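Local coordinates for sugar ABC transporter (Sugar-binding protein) (Bacillus halodurans, PDB 4YO7) that binds myo-inositol and probably serves as the solute-binding component of an ABC transporter for sugars or related polyols, at residues D117-V122 against D140-F145; A92-F97 against I105-V110; G147-Q152 against G179-I184. All coordinates share one frame; numbering follows the deposited sequence.

Contact 1: D117-V122 against D140-F145; sequences DIVNMV and DQATAF
Helical residues 117-122 pass beside the short 3-10 segment and turn of 140-145, with the CA atoms of Val-119 and Ala-142 coming to 6.0 Å. How a helix can pack against a turn mainly through one branched residue is illustrated by Val-119. Its CG1 stands anti to the backbone N (chi1 174°), which carries this methyl out to the peptide joining Gln-141 and Ala-142. Val-119 CG1 lies 3.7 Å from Gln-141 O, 3.9 Å from Gln-141 CB and 4.3 Å from Ala-142 CB, a van der Waals contact with backbone and side chain alike.

At the outer margin the amides of Asn-120 and Gln-141 meet with their planes 20° apart. Asn-120 OD1 and Gln-141 OE1 are 3.4 Å apart, and both are acceptors. A water probably eases this pairing on the Gln-141 side: it donates to Gln-141 OE1 at 3.3 Å and weakly accepts from Asn-120 ND2.

Gln-141 O in addition accepts a hydrogen bond from Asn-123 ND2, one turn after Val-119. In the parallel alpha/beta sheet of the first lobe, helix 112-125 packs on strand 129-132 (Val-122 on Ile-129) beside helix 87-100, and the turn, Ala-142 resting on Ile-131, leads into the adjacent strand 144-147.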
loop_
_atom_site.group_PDB
_atom_site.type_symbol
_atom_site.label_atom_id
_atom_site.label_comp_id
_atom_site.label_asym_id
_atom_site.label_seq_id
_atom_site.Cartn_x
_atom_site.Cartn_y
_atom_site.Cartn_z
ATOM N N ASP A 117 3.817 -17.027 10.236
ATOM C CA ASP A 117 4.205 -18.395 9.928
ATOM C C ASP A 117 5.250 -18.457 8.805
ATOM O O ASP A 117 6.182 -19.273 8.849
ATOM C CB ASP A 117 2.986 -19.218 9.538
ATOM C CG ASP A 117 1.964 -19.313 10.651
ATOM O OD1 ASP A 117 2.355 -19.422 11.824
ATOM O OD2 ASP A 117 0.768 -19.255 10.343
ATOM N N ILE A 118 5.080 -17.607 7.796
ATOM C CA ILE A 118 6.027 -17.521 6.695
ATOM C C ILE A 118 7.404 -17.103 7.191
ATOM O O ILE A 118 8.403 -17.750 6.877
ATOM C CB ILE A 118 5.519 -16.525 5.618
ATOM C CG1 ILE A 118 4.341 -17.153 4.861
ATOM C CG2 ILE A 118 6.644 -16.117 4.661
ATOM C CD1 ILE A 118 3.626 -16.204 3.893
ATOM N N VAL A 119 7.482 -16.014 7.952
ATOM C CA VAL A 119 8.777 -15.577 8.464
ATOM C C VAL A 119 9.416 -16.628 9.373
ATOM O O VAL A 119 10.617 -16.889 9.274
ATOM C CB VAL A 119 8.640 -14.224 9.196
ATOM C CG1 VAL A 119 9.945 -13.825 9.850
ATOM C CG2 VAL A 119 8.244 -13.159 8.222
ATOM N N ASN A 120 8.619 -17.270 10.221
ATOM C CA ASN A 120 9.156 -18.322 11.074
ATOM C C ASN A 120 9.776 -19.455 10.274
ATOM O O ASN A 120 10.877 -19.928 10.589
ATOM C CB ASN A 120 8.069 -18.886 11.986
ATOM C CG ASN A 120 7.696 -17.933 13.106
ATOM O OD1 ASN A 120 8.499 -17.094 13.519
ATOM N ND2 ASN A 120 6.481 -18.078 13.624
HETATM N N MSE A 121 9.077 -19.870 9.230
HETATM C CA MSE A 121 9.517 -20.970 8.392
HETATM C C MSE A 121 10.800 -20.639 7.631
HETATM O O MSE A 121 11.726 -21.467 7.569
HETATM C CB MSE A 121 8.382 -21.331 7.426
HETATM C CG MSE A 121 8.656 -22.482 6.550
HETATM SE SE MSE A 121 7.033 -22.948 5.567
HETATM C CE MSE A 121 6.560 -21.318 4.647
ATOM N N VAL A 122 10.865 -19.431 7.065
ATOM C CA VAL A 122 12.005 -19.045 6.273
ATOM C C VAL A 122 13.185 -18.831 7.227
ATOM O O VAL A 122 14.289 -19.234 6.917
ATOM C CB VAL A 122 11.705 -17.799 5.401
ATOM C CG1 VAL A 122 12.917 -17.358 4.609
ATOM C CG2 VAL A 122 10.601 -18.127 4.459
ATOM N N ASP A 140 9.769 -7.581 12.793
ATOM C CA ASP A 140 11.174 -7.433 13.181
ATOM C C ASP A 140 11.881 -8.786 13.265
ATOM O O ASP A 140 13.097 -8.840 13.512
ATOM C CB ASP A 140 11.342 -6.605 14.493
ATOM C CG ASP A 140 10.800 -7.269 15.735
ATOM O OD1 ASP A 140 10.560 -8.503 15.738
ATOM O OD2 ASP A 140 10.689 -6.524 16.752
ATOM N N GLN A 141 11.159 -9.873 12.990
ATOM C CA GLN A 141 11.786 -11.183 12.899
ATOM C C GLN A 141 12.265 -11.453 11.475
ATOM O O GLN A 141 13.028 -12.385 11.233
ATOM C CB GLN A 141 10.818 -12.278 13.364
ATOM C CG GLN A 141 10.648 -12.249 14.862
ATOM C CD GLN A 141 9.384 -12.919 15.332
ATOM O OE1 GLN A 141 9.110 -14.069 14.981
ATOM N NE2 GLN A 141 8.600 -12.203 16.138
ATOM N N ALA A 142 11.848 -10.631 10.528
ATOM C CA ALA A 142 12.314 -10.780 9.167
ATOM C C ALA A 142 13.705 -10.182 9.037
ATOM O O ALA A 142 14.197 -9.556 9.958
ATOM C CB ALA A 142 11.347 -10.114 8.184
ATOM N N THR A 143 14.354 -10.380 7.895
ATOM C CA THR A 143 15.724 -9.880 7.722
ATOM C C THR A 143 15.734 -8.373 7.485
ATOM O O THR A 143 16.619 -7.673 7.945
ATOM C CB THR A 143 16.418 -10.578 6.570
ATOM O OG1 THR A 143 16.219 -11.977 6.725
ATOM C CG2 THR A 143 17.913 -10.270 6.548
ATOM N N ALA A 144 14.728 -7.886 6.772
ATOM C CA ALA A 144 14.552 -6.447 6.576
ATOM C C ALA A 144 13.150 -6.163 6.092
ATOM O O ALA A 144 12.504 -7.040 5.536
ATOM C CB ALA A 144 15.589 -5.892 5.570
ATOM N N PHE A 145 12.716 -4.924 6.320
ATOM C CA PHE A 145 11.445 -4.399 5.805
ATOM C C PHE A 145 11.736 -3.227 4.883
ATOM O O PHE A 145 12.528 -2.342 5.237
ATOM C CB PHE A 145 10.508 -3.928 6.935
ATOM C CG PHE A 145 9.226 -3.333 6.432
ATOM C CD1 PHE A 145 8.242 -4.152 5.903
ATOM C CD2 PHE A 145 9.016 -1.961 6.443
ATOM C CE1 PHE A 145 7.076 -3.618 5.402
ATOM C CE2 PHE A 145 7.811 -1.421 5.963
ATOM C CZ PHE A 145 6.850 -2.251 5.442
HETATM O O HOH W 1 6.614 -15.749 16.224
#

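Contact 2: A92-F97 against I105-V110; sequences AQVENF and IIVNPV
The backbone N of Phe-97 donates to Gln-93 O at 3.0 Å, and the same oxygen lies 3.3 Å above the plane of the Phe-97 ring, offset toward its rim. One carbonyl thus closes a helical turn and sits over a face of the ring that the next turn sends to the sheet. The setting is a beta-alpha-beta crossover of the alpha/beta fold of periplasmic binding proteins: helix 87-100 joins strand 76-82 to the parallel strand 104-107, passing over strand 46-52, which lies between them in the sheet.

The contact is a worked example of a helix laid on a parallel sheet: across the two segments it is wholly apolar and buried. Phe-97 and Ile-105 form one half of it. Ile-105 CG1 is anti to the carbonyl carbon (chi1 -67°) and the chain continues extended, which takes CD1 to 3.7 Å from Phe-97 CB. Ile-105 CG2 approaches the ring itself, 4.1 Å from Phe-97 CD2. Two residues further along the strand, Val-107 continues the interface toward Val-94, one helical turn before Phe-97.

Beyond Val-107 the strand ends in polar surroundings. Asn-108 is gripped at both ends of its amide, OD1 by Ser-53 OG and ND2 by Ala-132 O. Pro-109 O receives Arg-134 NH1, a second-shell bond to a residue of the inositol pocket. Within the hydrophobic layer, Val-94 and Val-107 cross at about a right angle and meet through one methyl each, CG2 of Val-94 lying 4.0 Å from CG2 of Val-107.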
loop_
_atom_site.group_PDB
_atom_site.type_symbol
_atom_site.label_atom_id
_atom_site.label_comp_id
_atom_site.label_asym_id
_atom_site.label_seq_id
_atom_site.Cartn_x
_atom_site.Cartn_y
_atom_site.Cartn_z
ATOM N N ALA A 92 2.583 -21.888 -0.129
ATOM C CA ALA A 92 3.106 -22.926 -1.027
ATOM C C ALA A 92 4.259 -22.395 -1.883
ATOM O O ALA A 92 5.219 -23.113 -2.151
ATOM C CB ALA A 92 1.992 -23.495 -1.924
ATOM N N GLN A 93 4.178 -21.138 -2.297
ATOM C CA GLN A 93 5.264 -20.504 -3.024
ATOM C C GLN A 93 6.511 -20.396 -2.178
ATOM O O GLN A 93 7.605 -20.717 -2.612
ATOM C CB GLN A 93 4.804 -19.126 -3.537
ATOM C CG GLN A 93 3.717 -19.283 -4.573
ATOM C CD GLN A 93 3.009 -18.001 -4.982
ATOM O OE1 GLN A 93 3.134 -16.962 -4.336
ATOM N NE2 GLN A 93 2.245 -18.081 -6.080
ATOM N N VAL A 94 6.344 -19.957 -0.948
ATOM C CA VAL A 94 7.480 -19.850 -0.033
ATOM C C VAL A 94 8.092 -21.211 0.287
ATOM O O VAL A 94 9.312 -21.353 0.297
ATOM C CB VAL A 94 7.039 -19.110 1.244
ATOM C CG1 VAL A 94 8.131 -19.111 2.310
ATOM C CG2 VAL A 94 6.695 -17.682 0.881
ATOM N N GLU A 95 7.258 -22.217 0.524
ATOM C CA GLU A 95 7.768 -23.572 0.766
ATOM C C GLU A 95 8.591 -24.082 -0.429
ATOM O O GLU A 95 9.594 -24.769 -0.248
ATOM C CB GLU A 95 6.607 -24.518 1.057
ATOM C CG GLU A 95 5.994 -24.291 2.443
ATOM C CD GLU A 95 4.679 -25.041 2.652
ATOM O OE1 GLU A 95 4.164 -25.647 1.692
ATOM O OE2 GLU A 95 4.153 -25.007 3.780
ATOM N N ASN A 96 8.136 -23.778 -1.635
ATOM C CA ASN A 96 8.871 -24.122 -2.844
ATOM C C ASN A 96 10.210 -23.407 -2.910
ATOM O O ASN A 96 11.230 -24.006 -3.233
ATOM C CB ASN A 96 8.030 -23.809 -4.091
ATOM C CG ASN A 96 8.749 -24.161 -5.383
ATOM O OD1 ASN A 96 9.348 -23.312 -6.009
ATOM N ND2 ASN A 96 8.701 -25.418 -5.772
ATOM N N PHE A 97 10.218 -22.122 -2.586
ATOM C CA PHE A 97 11.479 -21.384 -2.535
ATOM C C PHE A 97 12.455 -21.991 -1.526
ATOM O O PHE A 97 13.633 -22.098 -1.800
ATOM C CB PHE A 97 11.255 -19.916 -2.181
ATOM C CG PHE A 97 10.406 -19.141 -3.160
ATOM C CD1 PHE A 97 10.292 -19.485 -4.498
ATOM C CD2 PHE A 97 9.759 -17.991 -2.707
ATOM C CE1 PHE A 97 9.501 -18.715 -5.351
ATOM C CE2 PHE A 97 8.984 -17.246 -3.551
ATOM C CZ PHE A 97 8.863 -17.597 -4.866
ATOM N N ILE A 105 14.526 -14.489 -0.213
ATOM C CA ILE A 105 13.095 -14.458 -0.497
ATOM C C ILE A 105 12.572 -13.052 -0.238
ATOM O O ILE A 105 12.928 -12.436 0.748
ATOM C CB ILE A 105 12.338 -15.474 0.356
ATOM C CG1 ILE A 105 12.764 -16.880 -0.077
ATOM C CG2 ILE A 105 10.830 -15.300 0.225
ATOM C CD1 ILE A 105 12.285 -17.989 0.837
ATOM N N ILE A 106 11.738 -12.572 -1.154
ATOM C CA ILE A 106 10.977 -11.330 -0.974
ATOM C C ILE A 106 9.508 -11.718 -0.889
ATOM O O ILE A 106 8.982 -12.358 -1.807
ATOM C CB ILE A 106 11.171 -10.312 -2.128
ATOM C CG1 ILE A 106 12.646 -9.954 -2.300
ATOM C CG2 ILE A 106 10.318 -9.055 -1.870
ATOM C CD1 ILE A 106 12.927 -9.135 -3.556
ATOM N N VAL A 107 8.854 -11.327 0.212
ATOM C CA VAL A 107 7.406 -11.510 0.382
ATOM C C VAL A 107 6.685 -10.191 0.643
ATOM O O VAL A 107 7.118 -9.383 1.448
ATOM C CB VAL A 107 7.073 -12.455 1.557
ATOM C CG1 VAL A 107 5.563 -12.527 1.824
ATOM C CG2 VAL A 107 7.598 -13.837 1.270
ATOM N N ASN A 108 5.583 -10.014 -0.072
ATOM C CA ASN A 108 4.556 -9.004 0.197
ATOM C C ASN A 108 3.308 -9.741 0.802
ATOM O O ASN A 108 2.583 -10.390 0.063
ATOM C CB ASN A 108 4.279 -8.301 -1.140
ATOM C CG ASN A 108 3.090 -7.405 -1.119
ATOM O OD1 ASN A 108 2.110 -7.674 -1.791
ATOM N ND2 ASN A 108 3.189 -6.277 -0.405
ATOM N N PRO A 109 3.119 -9.730 2.146
ATOM C CA PRO A 109 2.214 -10.740 2.738
ATOM C C PRO A 109 0.741 -10.549 2.443
ATOM O O PRO A 109 0.234 -9.453 2.563
ATOM C CB PRO A 109 2.407 -10.593 4.247
ATOM C CG PRO A 109 3.455 -9.568 4.451
ATOM C CD PRO A 109 3.952 -9.048 3.164
ATOM N N VAL A 110 0.075 -11.645 2.122
ATOM C CA VAL A 110 -1.357 -11.648 1.916
ATOM C C VAL A 110 -2.104 -11.240 3.175
ATOM O O VAL A 110 -3.061 -10.479 3.099
ATOM C CB VAL A 110 -1.804 -13.034 1.415
ATOM C CG1 VAL A 110 -3.337 -13.186 1.435
ATOM C CG2 VAL A 110 -1.233 -13.245 0.014
#

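Contact 3: G147-Q152 against G179-I184; sequences GSESIQ and GHEAQI
Ser-150, Glu-181 and Ala-182 carry most of the surface buried here, where two helix starts face each other. Ser-150 OG donates to Glu-181 OE1 at 2.6 Å, meeting the acceptor's syn lone pair, on the side of its other oxygen. Glu-181 arrives there by a bend: CG is anti to the backbone N (chi1 -176°), and the chain then turns at chi2 (-90°), bringing the carboxylate across to the serine. Ser-150 OG also lies over the backbone of Ala-182, 3.5 Å from its CA, and the CA atoms of these two residues are 5.3 Å apart.

The other oxygen works through solvent. One water receives Ile-151 N and donates to both Glu-181 OE2 and Glu-149 OE2; a second accepts from Ser-150 N and lies within bonding distance of Glu-181 OE2, though it has more acceptors in reach than protons. Each lies 2.9 Å from OE2 of Glu-181. An alanine in place of Glu-181 would probably leave Ser-150 OG without this acceptor and both waters without the carboxylate that ties them to the second helix.

Helix 150-164 follows the crossing from strand 144-147 of the first lobe into the second, as in the hinge of this family. The side chain of Ala-182 is about 5 Å from the bound inositol, and Glu-181 touches Thr-135.

Glu-149 OE2 and Glu-181 OE2 are 4.4 Å apart with one water between them. Their mutual repulsion is probably eased by that water, which Ile-151 N binds, and the N-H groups of the helix start may, through the waters, help offset the charge of Glu-181.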
loop_
_atom_site.group_PDB
_atom_site.type_symbol
_atom_site.label_atom_id
_atom_site.label_comp_id
_atom_site.label_asym_id
_atom_site.label_seq_id
_atom_site.Cartn_x
_atom_site.Cartn_y
_atom_site.Cartn_z
ATOM N N GLY A 147 9.446 -0.456 2.852
ATOM C CA GLY A 147 8.098 0.060 2.701
ATOM C C GLY A 147 7.957 1.418 3.332
ATOM O O GLY A 147 8.929 2.123 3.501
ATOM N N SER A 148 6.722 1.776 3.676
ATOM C CA SER A 148 6.422 3.091 4.197
ATOM C C SER A 148 5.523 2.960 5.409
ATOM O O SER A 148 4.786 1.990 5.548
ATOM C CB SER A 148 5.759 3.931 3.118
ATOM O OG SER A 148 6.633 4.087 2.016
ATOM N N GLU A 149 5.579 3.949 6.282
ATOM C CA GLU A 149 4.909 3.856 7.578
ATOM C C GLU A 149 3.442 4.276 7.472
ATOM O O GLU A 149 3.135 5.456 7.317
ATOM C CB GLU A 149 5.638 4.737 8.587
ATOM C CG GLU A 149 5.043 4.685 9.985
ATOM C CD GLU A 149 5.370 3.383 10.699
ATOM O OE1 GLU A 149 6.564 2.993 10.714
ATOM O OE2 GLU A 149 4.435 2.750 11.246
ATOM N N SER A 150 2.547 3.302 7.549
ATOM C CA SER A 150 1.159 3.519 7.208
ATOM C C SER A 150 0.479 4.642 7.968
ATOM O O SER A 150 -0.257 5.429 7.365
ATOM C CB SER A 150 0.382 2.223 7.442
ATOM O OG SER A 150 0.854 1.220 6.575
ATOM N N ILE A 151 0.698 4.722 9.279
ATOM C CA ILE A 151 -0.024 5.729 10.050
ATOM C C ILE A 151 0.341 7.138 9.573
ATOM O O ILE A 151 -0.513 8.032 9.633
ATOM C CB ILE A 151 0.227 5.604 11.559
ATOM C CG1 ILE A 151 -0.768 6.477 12.323
ATOM C CG2 ILE A 151 1.655 5.923 11.894
ATOM C CD1 ILE A 151 -0.828 6.224 13.785
ATOM N N GLN A 152 1.573 7.315 9.073
ATOM C CA GLN A 152 2.045 8.606 8.547
ATOM C C GLN A 152 1.155 9.035 7.368
ATOM O O GLN A 152 0.787 10.218 7.250
ATOM C CB GLN A 152 3.540 8.530 8.123
ATOM C CG GLN A 152 4.073 9.728 7.274
ATOM C CD GLN A 152 5.581 9.640 6.848
ATOM O OE1 GLN A 152 6.000 8.783 6.043
ATOM N NE2 GLN A 152 6.378 10.572 7.363
ATOM N N GLY A 179 -8.014 -5.744 8.346
ATOM C CA GLY A 179 -6.939 -6.428 9.040
ATOM C C GLY A 179 -5.554 -6.260 8.418
ATOM O O GLY A 179 -4.563 -6.680 9.030
ATOM N N HIS A 180 -5.472 -5.708 7.215
ATOM C CA HIS A 180 -4.167 -5.293 6.707
ATOM C C HIS A 180 -3.646 -4.213 7.647
ATOM O O HIS A 180 -4.412 -3.370 8.111
ATOM C CB HIS A 180 -4.252 -4.735 5.295
ATOM C CG HIS A 180 -4.469 -5.766 4.232
ATOM N ND1 HIS A 180 -4.148 -5.534 2.912
ATOM C CD2 HIS A 180 -4.991 -7.011 4.277
ATOM C CE1 HIS A 180 -4.448 -6.596 2.190
ATOM N NE2 HIS A 180 -4.958 -7.515 2.997
ATOM N N GLU A 181 -2.338 -4.192 7.905
ATOM C CA GLU A 181 -1.805 -3.128 8.742
ATOM C C GLU A 181 -2.063 -1.761 8.130
ATOM O O GLU A 181 -2.306 -0.787 8.855
ATOM C CB GLU A 181 -0.310 -3.349 8.983
ATOM C CG GLU A 181 0.306 -2.343 9.917
ATOM C CD GLU A 181 0.865 -1.107 9.267
ATOM O OE1 GLU A 181 0.722 -0.953 8.041
ATOM O OE2 GLU A 181 1.425 -0.256 10.020
ATOM N N ALA A 182 -2.048 -1.679 6.795
ATOM C CA ALA A 182 -2.251 -0.377 6.148
ATOM C C ALA A 182 -3.675 0.125 6.397
ATOM O O ALA A 182 -3.886 1.316 6.564
ATOM C CB ALA A 182 -1.979 -0.459 4.660
ATOM N N GLN A 183 -4.636 -0.795 6.482
ATOM C CA GLN A 183 -6.008 -0.422 6.767
ATOM C C GLN A 183 -6.101 0.056 8.198
ATOM O O GLN A 183 -6.587 1.175 8.458
ATOM C CB GLN A 183 -6.968 -1.608 6.503
ATOM C CG GLN A 183 -8.421 -1.373 6.977
ATOM C CD GLN A 183 -8.646 -1.773 8.431
ATOM O OE1 GLN A 183 -8.300 -2.885 8.849
ATOM N NE2 GLN A 183 -9.248 -0.867 9.209
ATOM N N ILE A 184 -5.630 -0.768 9.132
ATOM C CA ILE A 184 -5.747 -0.462 10.536
ATOM C C ILE A 184 -5.090 0.877 10.826
ATOM O O ILE A 184 -5.657 1.730 11.531
ATOM C CB ILE A 184 -5.101 -1.577 11.412
ATOM C CG1 ILE A 184 -5.895 -2.874 11.291
ATOM C CG2 ILE A 184 -4.983 -1.105 12.878
ATOM C CD1 ILE A 184 -5.134 -4.084 11.785
HETATM O O HOH W 2 1.885 2.545 10.752
HETATM O O HOH W 3 3.528 0.640 8.297
#

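Followed from the N terminus, the three contacts come in series, none nested in or crossing another. Contact 2 closes first, folding helix 87-100 back on strand 104-107 with seven residues between 97 and 105. Contact 1 follows, with seventeen between segments 117-122 and 140-145. These two adjoin in space: Val-122 and Met-121 pack on Val-94, so the two helices form one layer against the sheet of the first lobe. Strand 144-147 then leads straight into contact 3, whose longer loop of twenty-six residues joins two helix starts near the inositol site. A touch between the lobes, Val-110 O against His-180 NE2, also links contacts 2 and 3.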